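PDB 1Y7I: salicylic acid-binding protein 2 from Nicotiana tabacum, which hydrolyses methyl salicylate to salicylic acid and methanol, releasing the active signal for systemic acquired resistance in plant innate immunity. Local coordinates for residues Thr134-Tyr139 and Thr147-Gly152; Leu9-Cys14 and Leu37-Ser42; Val78-Gly83 and Asp237-Leu242; Leu160-Ser165 and Glu209-Pro214. All coordinates share one frame; numbering follows the deposited sequence.

Interaction 1 (Thr134-Tyr139 and Thr147-Gly152); sequences TQFLPY and TSMFFG. With SAL (2-hydroxybenzoic acid), chain E.
The ring of Tyr-139 meets the opposing strand with its edge: Ser-148 N lies in the ring plane, and CE1 of Tyr-139 is 3.4 Å from Thr-147 C. Phe-136 has Thr-147 CG2 at its edge, while selenomethionine Met-149 approaches obliquely, its CG 3.6 Å from CE1 of Phe-136. These two side chains run side by side, pointing the same way, and SE of Met-149 sits 5.2 Å from the centroid of the Phe-136 ring, a Met-aromatic contact; Trp-131 adds an edge-to-face ring to Phe-136. Near the other end, Thr-134 OG1, which is hydrogen-bonded to Trp-131 O, lies at the edge of the Phe-151 ring. The backbones form an antiparallel beta hairpin, strands 135-138 and 147-150, in the region that caps the alpha/beta-hydrolase core. Gln-135 and Phe-150 are its clear hydrogen-bonded pair, with Gln-135 N to Phe-150 O and Phe-150 N to Gln-135 O both 2.8 Å. Further along, Ser-148 N donates almost straight (173°) to Leu-137 O at 2.7 Å. A water bridges Gln-135 O and Ser-148 OG. Two side chains of segment 147-152 reach the salicylate pocket. Met-149 starts with CG anti to its backbone N (chi1 171°) and bends at chi3, bringing CE to 3.8 Å from the ligand's O2; Phe-151 places CZ 3.7 Å from C1 of the salicylate.

Interaction 2 (Leu9-Cys14 and Leu37-Ser42); sequences LVHGAC and LDLAAS. With SAL (2-hydroxybenzoic acid), chain E.
His-11, whose ring reaches across to Leu-39, makes a short, straight bond with its own neighbour: ND1 donates to Gly-12 O over 2.7 Å at 169°, the oxygen lying in the ring plane. This is the loop after strand 6-10 of the alpha/beta-hydrolase sheet, and its backbone contributes to what is probably the oxyanion hole: Ala-13 N donates to O2' of the bound salicylate at 3.0 Å. The other ring nitrogen works as an acceptor, since Leu-39 N donates to His-11 NE2 at 3.1 Å, 10° from the ring plane. One N-H given and one received at the two ring nitrogens fix the imidazole's rotation and are consistent with a neutral ring protonated on ND1. The torsion chi1 of 65° sets CG between the backbone N and the carbonyl carbon, folding the ring back until its ND1 edge meets Gly-12 O. A water joins the two backbones, accepting from His-11 N and donating to Leu-9 O and Leu-37 O. Tyr-58 of helix 55-68 packs on His-11, Leu-39 and Ser-42. Beside the ring, Val-10 and Leu-39 cross at about a right angle, CG1 of Val-10 3.9 Å from CD1 of Leu-39, and Ser-42 OG lies at the imidazole edge, 3.3 Å from CE1 of His-11.

Interaction 3 (Val78-Gly83 and Asp237-Leu242); sequences VGHSLG and DHMAML. With SAL (2-hydroxybenzoic acid), chain E.
The nucleophile elbow of the alpha/beta hydrolase, Gly-79 to Gly-83, here faces the loop that carries the catalytic histidine. Ser-81, the residue that forms the acyl-ester intermediate, sits in a type II' turn with a strained backbone (phi 44°, psi -113°). Its OG is 2.9 Å from O1' of the bound salicylate and donates to His-80 O from above the carbonyl plane; Gly-83 N reaches that same oxygen from the opposite face. His-238 presents its ring edge to the ligand, NE2 donating to O1' at 2.8 Å, and on the other side of the imidazole ND1 is hydrogen-bonded to Asp-210. His-80 ties the two segments together: NE2 of His-80 donates to His-238 O at 2.8 Å, a bent bond (139°) that leaves the oxygen tilted from the ring plane. The same NE2 stands 3.7 Å above the centre of the His-238 ring. Selenomethionine Met-241 lays its CE over one face of His-80, 3.6 Å from the centroid, a CH-pi contact, while Ser-81 OG lies over the opposite face; SE of Met-239, also a selenomethionine, lies at the edge, 3.7 Å from CE1 of His-80. Leu-82 N donates weakly to O2' of the ligand, consistent with the oxyanion hole, to which the N-H after the nucleophile contributes in alpha/beta hydrolases with a Ser-His-Asp triad.

Interaction 4 (Leu160-Ser165 and Glu209-Pro214); sequences LYQLCS and EDKGIP
Apolar contacts join Leu-160 to Gly-212 and Leu-163 to Glu-209, at the two ends of an interface where the end-to-end directions of 160-163 and 209-212 are 156° apart. Leu-160 sets CD2 3.7 Å from CA of Gly-212. CD1 of Leu-163 touches CB of Glu-209 at 3.6 Å, the side chains meeting at a slant; Glu-209 bends at chi2 (-43°), and its carboxylate leads away from the contact. Between these ends the aliphatic parts of Gln-162 and Lys-211 pass each other, CG of the glutamine 3.7 Å from CD of the lysine. Clear hydrogen bonds shape each segment from within. Asp-210, the charge-relay acid, closes an Asx motif: Ile-213 N donates to its OD1 at 2.8 Å and 168°, meeting the oxygen from above the carboxylate plane, while a weak bond from Gly-212 N reaches the same atom. These bonds probably help orient the carboxylate, whose OD2 serves His-238. Residues 161-164 make a type I turn, Cys-164 N bonding to Tyr-161 O at 2.8 Å, and Leu-163 N is held by Asp-237 OD2. The contact thus sets the linker between helices 153-160 and 166-175, in the region inserted after strand 98-104, against the acid-bearing loop that leaves strand 202-207 of the core sheet and enters helix 215-224.

How the interactions relate
From the N terminus, interaction 2 closes first: a short loop from the end of strand 6-10 through strand 33-36 to residues 37-42. Interaction 3 then opens at 78-83 and closes only at 237-242, enclosing interactions 1 and 4. Within that span the hairpin of interaction 1 is complete before interaction 4 joins 160-165 to 209-214, so these two are in series, and no contact crosses another. Backbone pairing of Val-10 with Val-78 and His-80 couples interactions 2 and 3 in the sheet. Interactions 3 and 4 meet at the triad, and Phe-151 packs on Leu-160 and Cys-14, linking the inserted cap region with the core around salicylate.

Interaction 1 (Thr134-Tyr139 and Thr147-Gly152)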
# COMPACT_ATOMS: atom_id res chain seq x y z
N THR B 134 -0.21 7.57 19.42
CA THR B 134 -1.40 7.48 18.58
C THR B 134 -2.18 8.79 18.62
O THR B 134 -2.44 9.33 19.69
CB THR B 134 -2.33 6.33 19.05
OG1 THR B 134 -1.64 5.08 18.92
CG2 THR B 134 -3.60 6.30 18.21
N GLN B 135 -2.55 9.30 17.45
CA GLN B 135 -3.29 10.55 17.36
C GLN B 135 -4.80 10.36 17.37
O GLN B 135 -5.35 9.57 16.60
CB GLN B 135 -2.89 11.33 16.10
CG GLN B 135 -1.53 11.98 16.17
CD GLN B 135 -1.21 12.78 14.92
OE1 GLN B 135 -2.01 13.63 14.50
NE2 GLN B 135 -0.05 12.53 14.33
N PHE B 136 -5.46 11.11 18.24
CA PHE B 136 -6.91 11.07 18.39
C PHE B 136 -7.43 12.48 18.18
O PHE B 136 -7.44 13.29 19.11
CB PHE B 136 -7.27 10.59 19.79
CG PHE B 136 -6.99 9.14 20.02
CD1 PHE B 136 -7.86 8.17 19.53
CD2 PHE B 136 -5.87 8.74 20.73
CE1 PHE B 136 -7.61 6.82 19.75
CE2 PHE B 136 -5.61 7.39 20.96
CZ PHE B 136 -6.49 6.42 20.46
N LEU B 137 -7.88 12.78 16.97
CA LEU B 137 -8.39 14.10 16.65
C LEU B 137 -9.90 14.11 16.42
O LEU B 137 -10.46 13.16 15.88
CB LEU B 137 -7.67 14.65 15.42
CG LEU B 137 -6.14 14.66 15.47
CD1 LEU B 137 -5.58 15.06 14.12
CD2 LEU B 137 -5.67 15.62 16.56
N PRO B 138 -10.57 15.19 16.83
CA PRO B 138 -12.02 15.33 16.66
C PRO B 138 -12.34 15.91 15.29
O PRO B 138 -11.59 16.74 14.77
CB PRO B 138 -12.39 16.30 17.78
CG PRO B 138 -11.21 17.22 17.80
CD PRO B 138 -10.05 16.23 17.74
N TYR B 139 -13.45 15.47 14.70
CA TYR B 139 -13.86 15.97 13.39
C TYR B 139 -15.37 15.98 13.29
O TYR B 139 -15.93 16.13 12.20
CB TYR B 139 -13.27 15.12 12.27
CG TYR B 139 -13.82 13.72 12.21
CD1 TYR B 139 -13.30 12.70 13.01
CD2 TYR B 139 -14.85 13.40 11.32
CE1 TYR B 139 -13.79 11.39 12.91
CE2 TYR B 139 -15.34 12.11 11.22
CZ TYR B 139 -14.81 11.11 12.01
OH TYR B 139 -15.27 9.82 11.87
N THR B 147 -14.56 11.09 16.48
CA THR B 147 -13.14 11.06 16.75
C THR B 147 -12.41 10.15 15.77
O THR B 147 -12.89 9.07 15.44
CB THR B 147 -12.86 10.57 18.19
OG1 THR B 147 -13.62 11.36 19.11
CG2 THR B 147 -11.38 10.71 18.52
N SER B 148 -11.26 10.60 15.28
CA SER B 148 -10.47 9.81 14.36
C SER B 148 -9.31 9.23 15.15
O SER B 148 -8.92 9.78 16.18
CB SER B 148 -9.94 10.68 13.21
OG SER B 148 -8.98 11.61 13.68
N MSE B 149 -8.76 8.13 14.66
CA MSE B 149 -7.65 7.45 15.31
C MSE B 149 -6.55 7.12 14.30
O MSE B 149 -6.77 6.35 13.36
CB MSE B 149 -8.14 6.17 15.99
CG MSE B 149 -7.05 5.28 16.52
SE MSE B 149 -7.79 3.68 17.30
CE MSE B 149 -8.20 2.71 15.67
N PHE B 150 -5.37 7.68 14.51
CA PHE B 150 -4.23 7.46 13.62
C PHE B 150 -3.02 6.96 14.40
O PHE B 150 -2.43 7.70 15.19
CB PHE B 150 -3.91 8.77 12.89
CG PHE B 150 -2.93 8.62 11.76
CD1 PHE B 150 -3.07 7.61 10.82
CD2 PHE B 150 -1.89 9.53 11.60
CE1 PHE B 150 -2.19 7.49 9.75
CE2 PHE B 150 -1.00 9.42 10.53
CZ PHE B 150 -1.15 8.40 9.60
N PHE B 151 -2.64 5.70 14.19
CA PHE B 151 -1.49 5.13 14.89
C PHE B 151 -0.21 5.87 14.51
O PHE B 151 -0.01 6.23 13.35
CB PHE B 151 -1.31 3.64 14.57
CG PHE B 151 -2.54 2.80 14.85
CD1 PHE B 151 -3.32 3.05 15.98
CD2 PHE B 151 -2.92 1.78 13.98
CE1 PHE B 151 -4.46 2.30 16.23
CE2 PHE B 151 -4.06 1.03 14.23
CZ PHE B 151 -4.84 1.29 15.35
N GLY B 152 0.64 6.10 15.51
CA GLY B 152 1.90 6.77 15.28
C GLY B 152 2.99 5.74 15.08
O GLY B 152 2.75 4.55 15.30
C1' SAL E . -6.40 -2.37 15.22
O1' SAL E . -5.37 -2.99 14.70
O2' SAL E . -7.43 -2.20 14.55
C1 SAL E . -6.26 -1.89 16.60
C2 SAL E . -7.34 -1.19 17.24
C3 SAL E . -7.20 -0.74 18.57
C4 SAL E . -6.01 -0.97 19.27
C5 SAL E . -4.93 -1.65 18.66
C6 SAL E . -5.06 -2.11 17.35
O2 SAL E . -8.53 -0.93 16.62
O HOH W 1 -6.17 10.82 14.10

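Interaction 2 (Leu9-Cys14 and Leu37-Ser42)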
# COMPACT_ATOMS: atom_id res chain seq x y z
N LEU B 9 -10.87 -11.21 3.21
CA LEU B 9 -9.99 -10.71 4.26
C LEU B 9 -10.30 -9.25 4.57
O LEU B 9 -10.30 -8.40 3.66
CB LEU B 9 -8.52 -10.87 3.81
CG LEU B 9 -8.15 -12.26 3.25
CD1 LEU B 9 -6.66 -12.32 2.88
CD2 LEU B 9 -8.45 -13.33 4.30
N VAL B 10 -10.55 -8.96 5.84
CA VAL B 10 -10.90 -7.60 6.26
C VAL B 10 -9.88 -7.04 7.23
O VAL B 10 -9.78 -7.48 8.37
CB VAL B 10 -12.31 -7.60 6.90
CG1 VAL B 10 -12.76 -6.18 7.20
CG2 VAL B 10 -13.27 -8.29 5.94
N HIS B 11 -9.11 -6.07 6.75
CA HIS B 11 -8.05 -5.44 7.53
C HIS B 11 -8.55 -4.70 8.76
O HIS B 11 -9.75 -4.44 8.90
CB HIS B 11 -7.29 -4.46 6.63
CG HIS B 11 -8.12 -3.30 6.17
ND1 HIS B 11 -8.43 -2.24 7.00
CD2 HIS B 11 -8.76 -3.05 5.00
CE1 HIS B 11 -9.22 -1.40 6.36
NE2 HIS B 11 -9.43 -1.87 5.14
N GLY B 12 -7.61 -4.37 9.63
CA GLY B 12 -7.94 -3.64 10.85
C GLY B 12 -7.83 -2.14 10.64
O GLY B 12 -7.76 -1.68 9.51
N ALA B 13 -7.81 -1.38 11.74
CA ALA B 13 -7.75 0.07 11.67
C ALA B 13 -6.44 0.64 11.14
O ALA B 13 -5.35 0.19 11.49
CB ALA B 13 -8.03 0.66 13.04
N CYS B 14 -6.59 1.66 10.30
CA CYS B 14 -5.45 2.34 9.72
C CYS B 14 -4.73 1.53 8.66
O CYS B 14 -3.76 2.00 8.06
CB CYS B 14 -4.49 2.76 10.83
SG CYS B 14 -5.29 3.77 12.14
N LEU B 37 -10.18 -6.94 0.55
CA LEU B 37 -10.90 -5.68 0.44
C LEU B 37 -10.27 -4.43 1.05
O LEU B 37 -9.49 -4.50 1.98
CB LEU B 37 -12.30 -5.87 1.06
CG LEU B 37 -13.53 -5.61 0.21
CD1 LEU B 37 -14.79 -5.99 0.97
CD2 LEU B 37 -13.57 -4.15 -0.20
N ASP B 38 -10.62 -3.27 0.49
CA ASP B 38 -10.16 -2.01 1.05
C ASP B 38 -11.46 -1.46 1.64
O ASP B 38 -12.46 -1.35 0.94
CB ASP B 38 -9.67 -1.06 -0.05
CG ASP B 38 -8.16 -0.95 -0.10
OD1 ASP B 38 -7.65 -0.23 -0.99
OD2 ASP B 38 -7.47 -1.55 0.74
N LEU B 39 -11.47 -1.14 2.93
CA LEU B 39 -12.68 -0.59 3.52
C LEU B 39 -12.74 0.90 3.17
O LEU B 39 -11.83 1.42 2.53
CB LEU B 39 -12.69 -0.80 5.04
CG LEU B 39 -12.85 -2.25 5.52
CD1 LEU B 39 -12.89 -2.31 7.02
CD2 LEU B 39 -14.13 -2.85 4.92
N ALA B 40 -13.80 1.59 3.58
CA ALA B 40 -13.92 3.01 3.28
C ALA B 40 -12.75 3.77 3.88
O ALA B 40 -12.35 3.51 5.01
CB ALA B 40 -15.24 3.55 3.82
N ALA B 41 -12.19 4.71 3.12
CA ALA B 41 -11.06 5.53 3.57
C ALA B 41 -9.85 4.73 4.03
O ALA B 41 -9.08 5.18 4.89
CB ALA B 41 -11.52 6.47 4.68
N SER B 42 -9.67 3.54 3.45
CA SER B 42 -8.56 2.67 3.78
C SER B 42 -7.81 2.28 2.51
O SER B 42 -8.38 2.30 1.42
CB SER B 42 -9.08 1.40 4.46
OG SER B 42 -9.89 1.71 5.58
C1' SAL E . -6.40 -2.37 15.22
O1' SAL E . -5.37 -2.99 14.70
O2' SAL E . -7.43 -2.20 14.55
C1 SAL E . -6.26 -1.89 16.60
C2 SAL E . -7.34 -1.19 17.24
C3 SAL E . -7.20 -0.74 18.57
C4 SAL E . -6.01 -0.97 19.27
C5 SAL E . -4.93 -1.65 18.66
C6 SAL E . -5.06 -2.11 17.35
O2 SAL E . -8.53 -0.93 16.62
O HOH W 2 -8.65 -6.04 3.78

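Interaction 3 (Val78-Gly83 and Asp237-Leu242)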
# COMPACT_ATOMS: atom_id res chain seq x y z
N VAL B 78 -12.71 -13.23 7.33
CA VAL B 78 -11.59 -13.19 8.25
C VAL B 78 -11.38 -11.74 8.59
O VAL B 78 -11.04 -10.94 7.72
CB VAL B 78 -10.28 -13.73 7.61
CG1 VAL B 78 -9.19 -13.79 8.66
CG2 VAL B 78 -10.53 -15.11 7.01
N GLY B 79 -11.58 -11.39 9.85
CA GLY B 79 -11.43 -10.01 10.25
C GLY B 79 -10.31 -9.81 11.24
O GLY B 79 -10.26 -10.46 12.29
N HIS B 80 -9.39 -8.92 10.90
CA HIS B 80 -8.27 -8.61 11.76
C HIS B 80 -8.59 -7.40 12.64
O HIS B 80 -9.03 -6.36 12.15
CB HIS B 80 -7.03 -8.28 10.92
CG HIS B 80 -5.82 -7.97 11.74
ND1 HIS B 80 -4.94 -6.96 11.42
CD2 HIS B 80 -5.35 -8.54 12.87
CE1 HIS B 80 -3.98 -6.92 12.32
NE2 HIS B 80 -4.20 -7.87 13.21
N SER B 81 -8.36 -7.54 13.94
CA SER B 81 -8.60 -6.48 14.91
C SER B 81 -9.93 -5.74 14.72
O SER B 81 -10.98 -6.33 14.92
CB SER B 81 -7.44 -5.49 14.90
OG SER B 81 -7.13 -5.06 13.58
N LEU B 82 -9.89 -4.47 14.34
CA LEU B 82 -11.13 -3.71 14.16
C LEU B 82 -12.03 -4.40 13.12
O LEU B 82 -13.25 -4.26 13.14
CB LEU B 82 -10.84 -2.26 13.74
CG LEU B 82 -12.05 -1.35 13.52
CD1 LEU B 82 -12.87 -1.26 14.81
CD2 LEU B 82 -11.58 0.03 13.09
N GLY B 83 -11.40 -5.15 12.22
CA GLY B 83 -12.13 -5.85 11.18
C GLY B 83 -13.21 -6.75 11.71
O GLY B 83 -14.14 -7.11 10.99
N ASP B 237 2.88 -11.52 16.76
CA ASP B 237 2.46 -10.26 17.35
C ASP B 237 1.11 -9.90 16.74
O ASP B 237 0.46 -10.76 16.13
CB ASP B 237 3.49 -9.14 17.10
CG ASP B 237 3.76 -8.87 15.63
OD1 ASP B 237 2.90 -9.20 14.77
OD2 ASP B 237 4.84 -8.31 15.33
N HIS B 238 0.70 -8.65 16.89
CA HIS B 238 -0.59 -8.19 16.36
C HIS B 238 -0.75 -8.43 14.86
O HIS B 238 -1.83 -8.77 14.40
CB HIS B 238 -0.78 -6.70 16.65
CG HIS B 238 -2.16 -6.20 16.40
ND1 HIS B 238 -3.27 -6.71 17.06
CD2 HIS B 238 -2.63 -5.25 15.55
CE1 HIS B 238 -4.35 -6.08 16.63
NE2 HIS B 238 -3.99 -5.19 15.72
N MSE B 239 0.33 -8.25 14.10
CA MSE B 239 0.29 -8.44 12.64
C MSE B 239 0.66 -9.88 12.26
O MSE B 239 1.72 -10.11 11.67
CB MSE B 239 1.27 -7.50 11.94
CG MSE B 239 1.20 -6.06 12.36
SE MSE B 239 -0.57 -5.37 12.22
CE MSE B 239 -0.70 -5.25 10.29
N ALA B 240 -0.20 -10.84 12.58
CA ALA B 240 0.08 -12.23 12.27
C ALA B 240 0.24 -12.51 10.78
O ALA B 240 0.99 -13.41 10.41
CB ALA B 240 -1.00 -13.14 12.87
N MSE B 241 -0.45 -11.76 9.93
CA MSE B 241 -0.30 -12.01 8.50
C MSE B 241 1.02 -11.48 7.96
O MSE B 241 1.36 -11.70 6.79
CB MSE B 241 -1.49 -11.46 7.70
CG MSE B 241 -1.57 -9.96 7.55
SE MSE B 241 -1.87 -9.11 9.24
CE MSE B 241 -3.71 -9.63 9.55
N LEU B 242 1.79 -10.80 8.81
CA LEU B 242 3.09 -10.28 8.38
C LEU B 242 4.27 -11.03 9.01
O LEU B 242 5.31 -11.19 8.39
CB LEU B 242 3.20 -8.78 8.68
CG LEU B 242 2.08 -7.94 8.05
CD1 LEU B 242 2.15 -6.49 8.53
CD2 LEU B 242 2.18 -8.03 6.54
C1' SAL E . -6.40 -2.37 15.22
O1' SAL E . -5.37 -2.99 14.70
O2' SAL E . -7.43 -2.20 14.55
C1 SAL E . -6.26 -1.89 16.60
C2 SAL E . -7.34 -1.19 17.24
C3 SAL E . -7.20 -0.74 18.57
C4 SAL E . -6.01 -0.97 19.27
C5 SAL E . -4.93 -1.65 18.66
C6 SAL E . -5.06 -2.11 17.35
O2 SAL E . -8.53 -0.93 16.62

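Interaction 4 (Leu160-Ser165 and Glu209-Pro214)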
# COMPACT_ATOMS: atom_id res chain seq x y z
N LEU B 160 2.40 -3.01 17.77
CA LEU B 160 1.77 -3.79 16.72
C LEU B 160 2.72 -4.61 15.86
O LEU B 160 2.38 -5.71 15.44
CB LEU B 160 0.94 -2.86 15.82
CG LEU B 160 -0.09 -1.98 16.52
CD1 LEU B 160 -0.86 -1.20 15.47
CD2 LEU B 160 -1.04 -2.82 17.36
N TYR B 161 3.92 -4.08 15.60
CA TYR B 161 4.92 -4.74 14.76
C TYR B 161 6.19 -5.17 15.50
O TYR B 161 7.21 -5.45 14.87
CB TYR B 161 5.34 -3.80 13.62
CG TYR B 161 4.29 -3.57 12.54
CD1 TYR B 161 3.05 -3.01 12.83
CD2 TYR B 161 4.57 -3.91 11.21
CE1 TYR B 161 2.10 -2.78 11.81
CE2 TYR B 161 3.64 -3.68 10.19
CZ TYR B 161 2.41 -3.12 10.50
OH TYR B 161 1.49 -2.93 9.50
N GLN B 162 6.13 -5.23 16.82
CA GLN B 162 7.28 -5.59 17.65
C GLN B 162 8.03 -6.84 17.18
O GLN B 162 9.24 -6.94 17.37
CB GLN B 162 6.85 -5.78 19.10
CG GLN B 162 5.33 -5.71 19.28
CD GLN B 162 4.70 -7.04 19.60
OE1 GLN B 162 3.51 -7.21 19.45
NE2 GLN B 162 5.50 -7.98 20.06
N LEU B 163 7.33 -7.79 16.58
CA LEU B 163 8.01 -9.00 16.13
C LEU B 163 8.13 -9.08 14.61
O LEU B 163 8.51 -10.12 14.06
CB LEU B 163 7.30 -10.25 16.67
CG LEU B 163 7.33 -10.47 18.19
CD1 LEU B 163 6.54 -11.74 18.51
CD2 LEU B 163 8.78 -10.62 18.69
N CYS B 164 7.79 -7.98 13.94
CA CYS B 164 7.87 -7.93 12.49
C CYS B 164 9.20 -7.31 12.06
O CYS B 164 9.99 -6.89 12.91
CB CYS B 164 6.70 -7.12 11.91
SG CYS B 164 5.08 -7.91 12.08
N SER B 165 9.44 -7.25 10.76
CA SER B 165 10.69 -6.72 10.23
C SER B 165 10.67 -5.22 9.93
O SER B 165 9.61 -4.61 9.80
CB SER B 165 11.07 -7.45 8.94
OG SER B 165 10.22 -7.05 7.88
N GLU B 209 1.60 -13.14 21.25
CA GLU B 209 2.51 -12.04 21.55
C GLU B 209 1.99 -10.66 21.14
O GLU B 209 2.78 -9.75 20.89
CB GLU B 209 3.86 -12.29 20.88
CG GLU B 209 4.44 -13.66 21.17
CD GLU B 209 4.29 -14.05 22.63
OE1 GLU B 209 4.68 -13.24 23.50
OE2 GLU B 209 3.79 -15.16 22.90
N ASP B 210 0.67 -10.52 21.09
CA ASP B 210 0.05 -9.25 20.71
C ASP B 210 0.18 -8.20 21.82
O ASP B 210 -0.15 -8.46 22.97
CB ASP B 210 -1.44 -9.49 20.40
CG ASP B 210 -2.07 -8.35 19.64
OD1 ASP B 210 -1.68 -7.19 19.87
OD2 ASP B 210 -2.98 -8.61 18.81
N LYS B 211 0.67 -7.02 21.46
CA LYS B 211 0.84 -5.93 22.42
C LYS B 211 -0.20 -4.83 22.24
O LYS B 211 -0.39 -3.99 23.12
CB LYS B 211 2.24 -5.31 22.30
CG LYS B 211 3.35 -6.04 23.06
CD LYS B 211 4.68 -5.31 22.85
CE LYS B 211 5.65 -5.54 23.99
NZ LYS B 211 5.97 -6.98 24.20
N GLY B 212 -0.87 -4.82 21.08
CA GLY B 212 -1.90 -3.83 20.82
C GLY B 212 -3.18 -4.31 21.46
O GLY B 212 -3.89 -3.56 22.14
N ILE B 213 -3.48 -5.58 21.22
CA ILE B 213 -4.65 -6.21 21.80
C ILE B 213 -4.09 -7.44 22.49
O ILE B 213 -4.09 -8.54 21.94
CB ILE B 213 -5.68 -6.61 20.72
CG1 ILE B 213 -6.18 -5.36 19.99
CG2 ILE B 213 -6.85 -7.33 21.38
CD1 ILE B 213 -7.28 -5.64 18.98
N PRO B 214 -3.60 -7.27 23.73
CA PRO B 214 -3.01 -8.36 24.50
C PRO B 214 -3.79 -9.67 24.51
O PRO B 214 -5.02 -9.68 24.47
CB PRO B 214 -2.84 -7.76 25.90
CG PRO B 214 -3.86 -6.65 25.94
CD PRO B 214 -3.75 -6.06 24.57